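PDB 4W8O: luciferase-like enzymeAMP-CoA-ligase from Zophobas atratus, which probably activates carboxylic acids as acyl-adenylates and transfers them to CoA, as an AMP-forming ligase related to beetle luciferases. Local coordinates for residues 107-112 with 128-133; 383-388 with 394-399. All coordinates share one frame; numbering follows the deposited sequence.

Contact 1 (107-112 with 128-133)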
loop_
_atom_site.group_PDB
_atom_site.type_symbol
_atom_site.label_atom_id
_atom_site.label_comp_id
_atom_site.label_asym_id
_atom_site.label_seq_id
_atom_site.Cartn_x
_atom_site.Cartn_y
_atom_site.Cartn_z
ATOM N N ARG A 107 -0.776 -14.137 -19.433
ATOM C CA ARG A 107 -0.944 -13.022 -20.356
ATOM C C ARG A 107 -0.924 -11.673 -19.640
ATOM O O ARG A 107 -0.387 -10.707 -20.164
ATOM C CB ARG A 107 -2.210 -13.136 -21.197
ATOM C CG ARG A 107 -2.088 -12.280 -22.452
ATOM C CD ARG A 107 -3.355 -12.188 -23.274
ATOM N NE ARG A 107 -3.641 -13.395 -24.052
ATOM C CZ ARG A 107 -4.421 -14.400 -23.654
ATOM N NH1 ARG A 107 -5.015 -14.378 -22.460
ATOM N NH2 ARG A 107 -4.603 -15.443 -24.457
ATOM N N ASN A 108 -1.505 -11.600 -18.454
ATOM C CA ASN A 108 -1.495 -10.345 -17.711
ATOM C C ASN A 108 -0.090 -10.006 -17.222
ATOM O O ASN A 108 0.354 -8.863 -17.339
ATOM C CB ASN A 108 -2.485 -10.387 -16.549
ATOM C CG ASN A 108 -3.928 -10.384 -17.016
ATOM O OD1 ASN A 108 -4.261 -9.793 -18.036
ATOM N ND2 ASN A 108 -4.791 -11.045 -16.262
ATOM N N ILE A 109 0.622 -11.005 -16.712
ATOM C CA ILE A 109 1.980 -10.786 -16.213
ATOM C C ILE A 109 2.883 -10.327 -17.355
ATOM O O ILE A 109 3.677 -9.388 -17.194
ATOM C CB ILE A 109 2.560 -12.043 -15.535
ATOM C CG1 ILE A 109 1.767 -12.395 -14.266
ATOM C CG2 ILE A 109 4.025 -11.839 -15.200
ATOM C CD1 ILE A 109 2.092 -11.556 -13.045
ATOM N N GLN A 110 2.747 -10.978 -18.511
ATOM C CA GLN A 110 3.491 -10.595 -19.713
ATOM C C GLN A 110 3.366 -9.118 -20.030
ATOM O O GLN A 110 4.352 -8.453 -20.345
ATOM C CB GLN A 110 2.989 -11.354 -20.936
ATOM C CG GLN A 110 3.568 -12.731 -21.096
ATOM C CD GLN A 110 3.136 -13.380 -22.393
ATOM O OE1 GLN A 110 2.894 -12.702 -23.392
ATOM N NE2 GLN A 110 3.045 -14.700 -22.388
ATOM N N HIS A 111 2.140 -8.625 -20.014
ATOM C CA HIS A 111 1.910 -7.214 -20.274
ATOM C C HIS A 111 2.594 -6.328 -19.221
ATOM O O HIS A 111 3.234 -5.337 -19.567
ATOM C CB HIS A 111 0.419 -6.908 -20.322
ATOM C CG HIS A 111 0.120 -5.446 -20.427
ATOM N ND1 HIS A 111 0.500 -4.690 -21.513
ATOM C CD2 HIS A 111 -0.505 -4.600 -19.578
ATOM C CE1 HIS A 111 0.114 -3.439 -21.333
ATOM N NE2 HIS A 111 -0.502 -3.359 -20.167
ATOM N N LEU A 112 2.460 -6.693 -17.949
ATOM C CA LEU A 112 3.040 -5.906 -16.864
ATOM C C LEU A 112 4.555 -5.848 -16.978
ATOM O O LEU A 112 5.144 -4.787 -16.833
ATOM C CB LEU A 112 2.621 -6.455 -15.494
ATOM C CG LEU A 112 1.112 -6.465 -15.207
ATOM C CD1 LEU A 112 0.827 -6.758 -13.739
ATOM C CD2 LEU A 112 0.447 -5.163 -15.643
ATOM N N LEU A 128 7.372 -19.350 -9.895
ATOM C CA LEU A 128 8.529 -19.424 -10.786
ATOM C C LEU A 128 8.147 -19.758 -12.237
ATOM O O LEU A 128 8.580 -19.067 -13.155
ATOM C CB LEU A 128 9.564 -20.423 -10.248
ATOM C CG LEU A 128 10.801 -20.694 -11.108
ATOM C CD1 LEU A 128 11.498 -19.406 -11.505
ATOM C CD2 LEU A 128 11.756 -21.618 -10.370
ATOM N N LYS A 129 7.333 -20.792 -12.443
ATOM C CA LYS A 129 6.906 -21.180 -13.802
ATOM C C LYS A 129 6.111 -20.064 -14.485
ATOM O O LYS A 129 6.291 -19.790 -15.666
ATOM C CB LYS A 129 6.057 -22.456 -13.783
ATOM C CG LYS A 129 6.839 -23.764 -13.736
ATOM C CD LYS A 129 5.962 -24.918 -14.201
ATOM C CE LYS A 129 6.518 -26.281 -13.807
ATOM N NZ LYS A 129 7.858 -26.554 -14.391
ATOM N N LEU A 130 5.216 -19.442 -13.733
ATOM C CA LEU A 130 4.456 -18.295 -14.217
ATOM C C LEU A 130 5.381 -17.201 -14.769
ATOM O O LEU A 130 5.200 -16.726 -15.889
ATOM C CB LEU A 130 3.602 -17.741 -13.075
ATOM C CG LEU A 130 2.810 -16.456 -13.322
ATOM C CD1 LEU A 130 1.743 -16.674 -14.390
ATOM C CD2 LEU A 130 2.191 -16.003 -12.011
ATOM N N ILE A 131 6.380 -16.821 -13.981
ATOM C CA ILE A 131 7.338 -15.799 -14.391
ATOM C C ILE A 131 8.189 -16.252 -15.589
ATOM O O ILE A 131 8.377 -15.494 -16.531
ATOM C CB ILE A 131 8.264 -15.385 -13.222
ATOM C CG1 ILE A 131 7.470 -14.708 -12.100
ATOM C CG2 ILE A 131 9.356 -14.449 -13.703
ATOM C CD1 ILE A 131 6.607 -13.551 -12.550
ATOM N N GLU A 132 8.710 -17.474 -15.540
ATOM C CA GLU A 132 9.485 -18.032 -16.659
ATOM C C GLU A 132 8.682 -17.995 -17.968
ATOM O O GLU A 132 9.184 -17.568 -19.007
ATOM C CB GLU A 132 9.928 -19.473 -16.347
ATOM C CG GLU A 132 11.030 -19.598 -15.289
ATOM C CD GLU A 132 11.373 -21.047 -14.939
ATOM O OE1 GLU A 132 10.494 -21.933 -15.025
ATOM O OE2 GLU A 132 12.535 -21.316 -14.578
ATOM N N LYS A 133 7.431 -18.439 -17.911
ATOM C CA LYS A 133 6.568 -18.453 -19.094
ATOM C C LYS A 133 6.284 -17.045 -19.601
ATOM O O LYS A 133 6.286 -16.798 -20.810
ATOM C CB LYS A 133 5.248 -19.159 -18.793
ATOM C CG LYS A 133 5.377 -20.660 -18.662
ATOM C CD LYS A 133 4.068 -21.292 -18.222
ATOM C CE LYS A 133 4.220 -22.791 -18.011
ATOM N NZ LYS A 133 3.005 -23.365 -17.368
#

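Contact 2 (383-388 with 394-399)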
loop_
_atom_site.group_PDB
_atom_site.type_symbol
_atom_site.label_atom_id
_atom_site.label_comp_id
_atom_site.label_asym_id
_atom_site.label_seq_id
_atom_site.Cartn_x
_atom_site.Cartn_y
_atom_site.Cartn_z
ATOM N N ALA A 383 0.771 13.808 -2.647
ATOM C CA ALA A 383 0.853 12.343 -2.713
ATOM C C ALA A 383 0.512 11.804 -4.099
ATOM O O ALA A 383 0.501 10.600 -4.315
ATOM C CB ALA A 383 -0.084 11.720 -1.687
ATOM N N MET A 384 0.230 12.700 -5.030
ATOM C CA MET A 384 -0.188 12.334 -6.373
ATOM C C MET A 384 0.967 11.719 -7.165
ATOM O O MET A 384 2.117 12.156 -7.049
ATOM C CB MET A 384 -0.660 13.598 -7.095
ATOM C CG MET A 384 -1.884 13.426 -7.970
ATOM S SD MET A 384 -2.825 14.973 -8.038
ATOM C CE MET A 384 -1.533 16.162 -8.422
ATOM N N MET A 385 0.644 10.718 -7.979
ATOM C CA MET A 385 1.595 10.138 -8.936
ATOM C C MET A 385 2.198 11.209 -9.836
ATOM O O MET A 385 1.534 12.201 -10.163
ATOM C CB MET A 385 0.916 9.083 -9.808
ATOM C CG MET A 385 -0.188 9.600 -10.720
ATOM S SD MET A 385 -0.735 8.358 -11.913
ATOM C CE MET A 385 -1.934 9.323 -12.830
ATOM N N THR A 386 3.448 10.987 -10.237
ATOM C CA THR A 386 4.141 11.900 -11.134
ATOM C C THR A 386 3.763 11.682 -12.597
ATOM O O THR A 386 3.928 12.584 -13.399
ATOM C CB THR A 386 5.676 11.786 -11.003
ATOM O OG1 THR A 386 6.074 10.421 -11.175
ATOM C CG2 THR A 386 6.120 12.264 -9.659
ATOM N N GLY A 387 3.262 10.501 -12.941
ATOM C CA GLY A 387 2.936 10.183 -14.333
ATOM C C GLY A 387 3.038 8.695 -14.581
ATOM O O GLY A 387 3.125 7.920 -13.627
ATOM N N TYR A 388 3.003 8.289 -15.850
ATOM C CA TYR A 388 3.201 6.881 -16.205
ATOM C C TYR A 388 4.655 6.664 -16.641
ATOM O O TYR A 388 5.306 7.586 -17.121
ATOM C CB TYR A 388 2.233 6.432 -17.316
ATOM C CG TYR A 388 0.751 6.356 -16.932
ATOM C CD1 TYR A 388 0.343 6.038 -15.629
ATOM C CD2 TYR A 388 -0.240 6.558 -17.892
ATOM C CE1 TYR A 388 -1.005 5.949 -15.299
ATOM C CE2 TYR A 388 -1.591 6.461 -17.567
ATOM C CZ TYR A 388 -1.970 6.161 -16.267
ATOM O OH TYR A 388 -3.310 6.071 -15.943
ATOM N N ALA A 394 -1.426 12.465 -19.286
ATOM C CA ALA A 394 -1.892 13.863 -19.395
ATOM C C ALA A 394 -3.381 14.033 -19.085
ATOM O O ALA A 394 -3.772 14.955 -18.362
ATOM C CB ALA A 394 -1.586 14.428 -20.776
ATOM N N GLU A 395 -4.204 13.139 -19.623
ATOM C CA GLU A 395 -5.656 13.255 -19.482
ATOM C C GLU A 395 -6.191 12.779 -18.141
ATOM O O GLU A 395 -7.376 12.980 -17.851
ATOM C CB GLU A 395 -6.378 12.535 -20.621
ATOM C CG GLU A 395 -6.301 13.288 -21.939
ATOM C CD GLU A 395 -7.406 12.921 -22.918
ATOM O OE1 GLU A 395 -8.462 12.387 -22.502
ATOM O OE2 GLU A 395 -7.216 13.184 -24.121
ATOM N N CYS A 396 -5.330 12.160 -17.328
ATOM C CA CYS A 396 -5.659 11.853 -15.935
ATOM C C CYS A 396 -5.818 13.108 -15.050
ATOM O O CYS A 396 -6.362 13.016 -13.950
ATOM C CB CYS A 396 -4.574 10.977 -15.309
ATOM S SG CYS A 396 -4.242 9.430 -16.174
ATOM N N PHE A 397 -5.319 14.256 -15.507
ATOM C CA PHE A 397 -5.355 15.482 -14.708
ATOM C C PHE A 397 -6.119 16.579 -15.443
ATOM O O PHE A 397 -5.983 16.723 -16.661
ATOM C CB PHE A 397 -3.934 15.961 -14.394
ATOM C CG PHE A 397 -3.058 14.893 -13.795
ATOM C CD1 PHE A 397 -3.035 14.681 -12.426
ATOM C CD2 PHE A 397 -2.262 14.103 -14.603
ATOM C CE1 PHE A 397 -2.229 13.700 -11.874
ATOM C CE2 PHE A 397 -1.455 13.115 -14.057
ATOM C CZ PHE A 397 -1.436 12.914 -12.687
ATOM N N ASP A 398 -6.910 17.353 -14.699
ATOM C CA ASP A 398 -7.735 18.400 -15.305
ATOM C C ASP A 398 -6.947 19.711 -15.395
ATOM O O ASP A 398 -5.761 19.749 -15.059
ATOM C CB ASP A 398 -9.075 18.555 -14.561
ATOM C CG ASP A 398 -8.944 19.231 -13.195
ATOM O OD1 ASP A 398 -7.921 19.899 -12.904
ATOM O OD2 ASP A 398 -9.899 19.092 -12.402
ATOM N N GLY A 399 -7.606 20.774 -15.845
ATOM C CA GLY A 399 -6.948 22.063 -16.078
ATOM C C GLY A 399 -6.271 22.686 -14.869
ATOM O O GLY A 399 -5.325 23.461 -15.022
#

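Contact 1 (107-112 with 128-133)
Ile109 turns both of its branches toward helix 128-138, with CG1 beside its own backbone N and CG2 anti to it (chi1 -65°). Ile131 starts from the same first torsion. Its CB points away from helix 106-116, but CG1 carries CD1 back toward that helix. CD1 of Ile131 then meets CG2 of Ile109 at 4.1 Å, and the two side chains cross at about a right angle. The other branch of Ile109 takes a second neighbour: its CG1 lies 4.3 Å from CD2 of Leu130. Ile109 therefore sits against two successive residues of one turn. Gln110 is extended beyond CG and runs along the margin. Its NE2 stays 4.2 Å from the carbonyl O of Lys133, too far for a hydrogen bond, so apolar contact joins the segments. Their axes pass 9.4 Å apart and are inclined at 58°. Ser134, one turn on from Leu130, also touches Ile109 and Gln110. Ile131 lies against Ile121 and Val123 of strand 120-124 and Ile144 of strand 143-147. Here two successive beta-alpha-beta crossovers pack their helices together on a largely parallel sheet, as in a Rossmann-like alpha/beta layer.

Contact 2 (383-388 with 394-399)
The Phe397 ring meets two methionines from directions about a right angle apart, and Met384 makes a Met-aromatic contact at its edge. Segment 383-388 lies where the sequence fits the A6 motif of adenylate-forming enzymes. It ends in a short, weakly bonded strand at about 387-388, at the edge of the sheet, and the chain then turns back through a loop and a 3-10 turn at 394-396.

The tight part is around the Phe397 ring, where several carbons meet. CE of Met385 comes obliquely to the ring, 3.6 Å from CZ of Phe397, and also lies 4.0 Å from CB of Cys396. Met385 gets there with CG between the backbone N and the carbonyl carbon (chi1 64°), followed by a fully extended chain. Its methyl thus touches two consecutive residues. Met385 is the one buried residue of the contact, with Ile195 and His197 of strand 194-198 also touching it. Met384 comes to the ring differently. Its CG is in the ring plane, 3.9 Å from CE1 of Phe397. Its sulfur remains at the edge, with SD 5.3 Å from the Phe397 centroid and 82° off the ring normal. Leu403 touches Met384, Met385 and Phe397 and so adds to this packing.

The other part is looser, because a single thiol meets Tyr388 there. Both Tyr388 and Cys396 are partly exposed. No hydrogen bond joins the two segments anywhere. On this side a sulfur-aromatic approach carries the contact. The thiol stands obliquely to the tyrosine ring, with SG of Cys396 4.8 Å from the Tyr388 centroid. The shortest approach here is to the phenol oxygen: SG of Cys396 lies 3.5 Å from OH of Tyr388.

In the fold
Contact 1 and contact 2 do not touch. Their centres are 28 Å apart and their nearest atoms about 10 Å. Both adjoin the same mixed sheet: helices 106-116 and 128-138 lie in its crossovers, and the short strand 387-388 is one of its outermost strands. The glycine-rich loop after strand 179-184 lies near both. His111 bonds to the carbonyl O of Pro192, and Tyr388 touches Ser185 and Lys193. Ser186 of this loop lines the polyether pocket, as does Glu326, which shares a backbone hydrogen bond with Met385. Both loops correspond to ATP-binding motifs of adenylate-forming enzymes, so the polyether probably lies in the active-site cleft.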